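Local coordinates for L-tyrosine isonitrile synthase (Pseudomonas aeruginosa, PDB 3E59), which converts the amino group of L-tyrosine into an isonitrile, taking the carbon atom from ribulose 5-phosphate, in the biosynthesis of paerucumarin, at residues 174-188 / 231-243. Residues are numbered along the deposited sequence; the frame is centred on the assembly and turned at random.
Sequences LIGGYAEPLESIRET and YGVIQRSWAWGAL
Gln235 NE2 donates to the main-chain Glu180 O at 2.8 Å; the bond is almost straight (N-H...O 176°) and Glu180 O lies in the plane of the Gln235 amide, though the donor is tilted from the carbonyl plane. Gln235 reaches it because CG stands anti to the backbone N and the chain runs extended beyond CG, lifting the amide to the linker between helices 167-178 and 182-189. A water bridges Glu180 N and Gln235 O, so both backbone polar groups of Glu180 are tied to one residue of helix 219-247.

On either side of this tether the packing is largely apolar. Leu174 is a knob among Arg236, Ala239, Trp240 and Leu243; its CD1 meets Leu243 CD1 at 3.5 Å, tighter than usual for two methyls. Leu243 CA sits over the centre of the Tyr178 ring, 3.6 Å from the centroid, a CH-pi contact almost on the ring normal, while Tyr178 OH is hydrogen-bonded to Asp246 and, through a water, linked to Leu243 O. Ile175 CD1 lies 3.4 Å above one face of the Arg236 guanidinium.

Ile185 is the second knob, among Tyr231, Ile234, Gln235 and Trp238, with CD1 3.5 Å from Trp238 CE3. Beyond it, Arg186 NH1 donates to Tyr231 OH at 2.9 Å, in the guanidinium plane but clearly bent at the hydrogen; the Tyr231 ring also stacks with Tyr199.

The axis of segment 174-178 passes 9.2 Å from that of 231-243 at 66°, and that of 182-188 passes 9.6 Å from it at 92°: a helix-linker-helix unit laid across one long helix, with a single side-chain knob seated in it at each crossing.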
# COMPACT_ATOMS: atom_id res chain seq x y z
N LEU A 174 16.07 11.74 -0.18
CA LEU A 174 15.59 10.50 0.47
C LEU A 174 16.66 9.40 0.47
O LEU A 174 16.90 8.76 1.49
CB LEU A 174 14.32 9.97 -0.22
CG LEU A 174 13.75 8.64 0.33
CD1 LEU A 174 13.20 8.81 1.73
CD2 LEU A 174 12.71 8.01 -0.59
N ILE A 175 17.25 9.18 -0.70
CA ILE A 175 18.32 8.20 -0.89
C ILE A 175 19.53 8.54 -0.02
O ILE A 175 20.00 7.70 0.72
CB ILE A 175 18.76 8.16 -2.37
CG1 ILE A 175 17.62 7.68 -3.27
CG2 ILE A 175 20.00 7.27 -2.56
CD1 ILE A 175 17.86 7.99 -4.76
N GLY A 176 20.02 9.77 -0.12
CA GLY A 176 21.19 10.21 0.64
C GLY A 176 21.02 10.04 2.15
O GLY A 176 21.96 9.64 2.84
N GLY A 177 19.83 10.36 2.64
CA GLY A 177 19.58 10.32 4.07
C GLY A 177 19.17 8.97 4.61
O GLY A 177 19.54 8.62 5.73
N TYR A 178 18.44 8.19 3.81
CA TYR A 178 17.69 7.02 4.29
C TYR A 178 17.89 5.66 3.59
O TYR A 178 17.51 4.63 4.16
CB TYR A 178 16.19 7.37 4.40
CG TYR A 178 15.93 8.31 5.55
CD1 TYR A 178 15.94 7.85 6.87
CD2 TYR A 178 15.73 9.68 5.34
CE1 TYR A 178 15.75 8.71 7.94
CE2 TYR A 178 15.54 10.56 6.42
CZ TYR A 178 15.54 10.05 7.71
OH TYR A 178 15.34 10.88 8.79
N ALA A 179 18.48 5.64 2.38
CA ALA A 179 18.66 4.36 1.65
C ALA A 179 19.90 3.58 2.10
O ALA A 179 20.92 4.18 2.44
CB ALA A 179 18.72 4.57 0.15
N GLU A 180 19.81 2.25 2.10
CA GLU A 180 21.00 1.41 2.27
C GLU A 180 21.50 1.07 0.86
O GLU A 180 20.71 1.11 -0.08
CB GLU A 180 20.68 0.14 3.08
CG GLU A 180 19.85 0.36 4.36
CD GLU A 180 20.61 1.00 5.53
OE1 GLU A 180 21.86 1.00 5.53
OE2 GLU A 180 19.94 1.50 6.46
N PRO A 181 22.80 0.76 0.70
CA PRO A 181 23.30 0.31 -0.62
C PRO A 181 22.61 -0.96 -1.12
O PRO A 181 22.21 -1.81 -0.31
CB PRO A 181 24.78 0.02 -0.36
CG PRO A 181 25.12 0.85 0.86
CD PRO A 181 23.88 0.82 1.70
N LEU A 182 22.49 -1.09 -2.45
CA LEU A 182 21.81 -2.23 -3.07
C LEU A 182 22.37 -3.57 -2.60
O LEU A 182 21.61 -4.50 -2.38
CB LEU A 182 21.82 -2.15 -4.61
CG LEU A 182 20.92 -1.06 -5.21
CD1 LEU A 182 21.16 -0.90 -6.72
CD2 LEU A 182 19.45 -1.33 -4.93
N GLU A 183 23.68 -3.64 -2.41
CA GLU A 183 24.34 -4.83 -1.85
C GLU A 183 23.76 -5.21 -0.49
O GLU A 183 23.54 -6.38 -0.19
CB GLU A 183 25.86 -4.62 -1.74
CG GLU A 183 26.57 -4.27 -3.05
CD GLU A 183 26.25 -2.86 -3.57
OE1 GLU A 183 26.16 -1.91 -2.75
OE2 GLU A 183 26.09 -2.71 -4.80
N SER A 184 23.50 -4.21 0.34
CA SER A 184 22.89 -4.48 1.65
C SER A 184 21.38 -4.79 1.57
O SER A 184 20.87 -5.55 2.38
CB SER A 184 23.19 -3.34 2.62
OG SER A 184 22.02 -3.02 3.35
N ILE A 185 20.67 -4.19 0.62
CA ILE A 185 19.24 -4.54 0.42
C ILE A 185 19.14 -6.02 0.09
O ILE A 185 18.34 -6.76 0.68
CB ILE A 185 18.58 -3.70 -0.70
CG1 ILE A 185 18.58 -2.21 -0.33
CG2 ILE A 185 17.15 -4.21 -1.02
CD1 ILE A 185 17.70 -1.84 0.87
N ARG A 186 19.99 -6.46 -0.83
CA ARG A 186 20.06 -7.86 -1.23
C ARG A 186 20.38 -8.81 -0.07
O ARG A 186 19.74 -9.84 0.07
CB ARG A 186 21.07 -8.03 -2.36
CG ARG A 186 21.26 -9.48 -2.80
CD ARG A 186 22.07 -9.58 -4.08
NE ARG A 186 22.73 -10.88 -4.15
CZ ARG A 186 22.13 -11.99 -4.56
NH1 ARG A 186 20.86 -11.96 -4.95
NH2 ARG A 186 22.80 -13.13 -4.57
N GLU A 187 21.38 -8.46 0.75
CA GLU A 187 21.77 -9.30 1.89
C GLU A 187 20.61 -9.51 2.88
O GLU A 187 20.37 -10.63 3.35
CB GLU A 187 23.03 -8.74 2.60
CG GLU A 187 23.44 -9.50 3.87
CD GLU A 187 24.88 -9.23 4.32
OE1 GLU A 187 25.48 -8.20 3.89
OE2 GLU A 187 25.41 -10.05 5.11
N THR A 188 19.88 -8.42 3.15
CA THR A 188 18.67 -8.45 3.98
C THR A 188 17.55 -9.33 3.40
O THR A 188 16.98 -10.16 4.11
CB THR A 188 18.13 -7.00 4.23
OG1 THR A 188 19.20 -6.17 4.71
CG2 THR A 188 17.00 -6.99 5.25
N TYR A 231 15.12 -4.87 -6.63
CA TYR A 231 16.05 -4.40 -5.59
C TYR A 231 15.93 -2.89 -5.33
O TYR A 231 15.90 -2.44 -4.18
CB TYR A 231 17.50 -4.74 -5.94
CG TYR A 231 17.80 -6.23 -5.90
CD1 TYR A 231 17.77 -6.92 -4.69
CD2 TYR A 231 18.12 -6.94 -7.07
CE1 TYR A 231 18.05 -8.28 -4.62
CE2 TYR A 231 18.41 -8.32 -7.00
CZ TYR A 231 18.36 -8.97 -5.77
OH TYR A 231 18.62 -10.30 -5.63
N GLY A 232 15.89 -2.11 -6.41
CA GLY A 232 15.77 -0.64 -6.32
C GLY A 232 14.47 -0.19 -5.68
O GLY A 232 14.46 0.69 -4.81
N VAL A 233 13.36 -0.79 -6.09
CA VAL A 233 12.04 -0.48 -5.53
C VAL A 233 11.96 -0.74 -4.03
O VAL A 233 11.48 0.10 -3.26
CB VAL A 233 10.91 -1.24 -6.29
CG1 VAL A 233 9.53 -1.04 -5.64
CG2 VAL A 233 10.86 -0.80 -7.73
N ILE A 234 12.44 -1.91 -3.60
CA ILE A 234 12.56 -2.25 -2.18
C ILE A 234 13.44 -1.22 -1.46
O ILE A 234 13.09 -0.75 -0.37
CB ILE A 234 13.14 -3.68 -1.99
CG1 ILE A 234 12.27 -4.75 -2.68
CG2 ILE A 234 13.36 -4.01 -0.54
CD1 ILE A 234 10.84 -4.74 -2.24
N GLN A 235 14.58 -0.87 -2.07
CA GLN A 235 15.50 0.13 -1.49
C GLN A 235 14.76 1.44 -1.22
O GLN A 235 14.85 1.97 -0.12
CB GLN A 235 16.71 0.39 -2.41
CG GLN A 235 17.72 1.38 -1.84
CD GLN A 235 18.63 1.96 -2.90
OE1 GLN A 235 18.18 2.36 -3.97
NE2 GLN A 235 19.93 2.01 -2.60
N ARG A 236 14.03 1.94 -2.21
CA ARG A 236 13.22 3.15 -2.06
C ARG A 236 12.11 3.02 -1.03
O ARG A 236 11.92 3.92 -0.20
CB ARG A 236 12.63 3.61 -3.39
CG ARG A 236 13.65 3.91 -4.48
CD ARG A 236 14.65 4.99 -4.08
NE ARG A 236 15.76 5.01 -5.02
CZ ARG A 236 15.74 5.62 -6.20
NH1 ARG A 236 14.67 6.30 -6.60
NH2 ARG A 236 16.81 5.53 -6.99
N SER A 237 11.36 1.91 -1.08
CA SER A 237 10.27 1.68 -0.12
C SER A 237 10.80 1.62 1.30
O SER A 237 10.18 2.17 2.21
CB SER A 237 9.53 0.37 -0.41
OG SER A 237 9.04 0.36 -1.74
N TRP A 238 11.94 0.95 1.48
CA TRP A 238 12.54 0.86 2.81
C TRP A 238 13.13 2.20 3.28
O TRP A 238 13.01 2.54 4.45
CB TRP A 238 13.59 -0.26 2.89
CG TRP A 238 13.04 -1.68 2.87
CD1 TRP A 238 11.71 -2.08 2.86
CD2 TRP A 238 13.81 -2.89 2.87
NE1 TRP A 238 11.63 -3.46 2.84
CE2 TRP A 238 12.90 -3.98 2.86
CE3 TRP A 238 15.19 -3.16 2.89
CZ2 TRP A 238 13.33 -5.32 2.86
CZ3 TRP A 238 15.62 -4.51 2.89
CH2 TRP A 238 14.68 -5.56 2.87
N ALA A 239 13.79 2.93 2.38
CA ALA A 239 14.25 4.30 2.67
C ALA A 239 13.07 5.19 3.10
O ALA A 239 13.14 5.86 4.13
CB ALA A 239 14.96 4.91 1.45
N TRP A 240 11.99 5.19 2.32
CA TRP A 240 10.76 5.93 2.66
C TRP A 240 10.23 5.53 4.03
O TRP A 240 9.89 6.39 4.85
CB TRP A 240 9.69 5.70 1.58
CG TRP A 240 8.37 6.49 1.68
CD1 TRP A 240 7.11 5.98 1.50
CD2 TRP A 240 8.19 7.89 1.95
NE1 TRP A 240 6.16 6.97 1.63
CE2 TRP A 240 6.79 8.15 1.91
CE3 TRP A 240 9.07 8.95 2.21
CZ2 TRP A 240 6.25 9.43 2.13
CZ3 TRP A 240 8.52 10.24 2.45
CH2 TRP A 240 7.13 10.45 2.40
N GLY A 241 10.17 4.23 4.29
CA GLY A 241 9.77 3.72 5.61
C GLY A 241 10.63 4.23 6.75
O GLY A 241 10.12 4.60 7.82
N ALA A 242 11.95 4.24 6.52
CA ALA A 242 12.92 4.73 7.50
C ALA A 242 12.76 6.24 7.76
O ALA A 242 12.76 6.68 8.92
CB ALA A 242 14.33 4.40 7.05
N LEU A 243 12.59 7.01 6.69
CA LEU A 243 12.26 8.42 6.78
C LEU A 243 11.00 8.64 7.65
O LEU A 243 11.02 9.45 8.56
CB LEU A 243 12.10 9.04 5.38
CG LEU A 243 11.72 10.53 5.31
CD1 LEU A 243 12.25 11.20 4.05
CD2 LEU A 243 10.20 10.74 5.43
O HOH W 1 12.68 11.96 8.69
O HOH W 2 16.95 1.52 1.55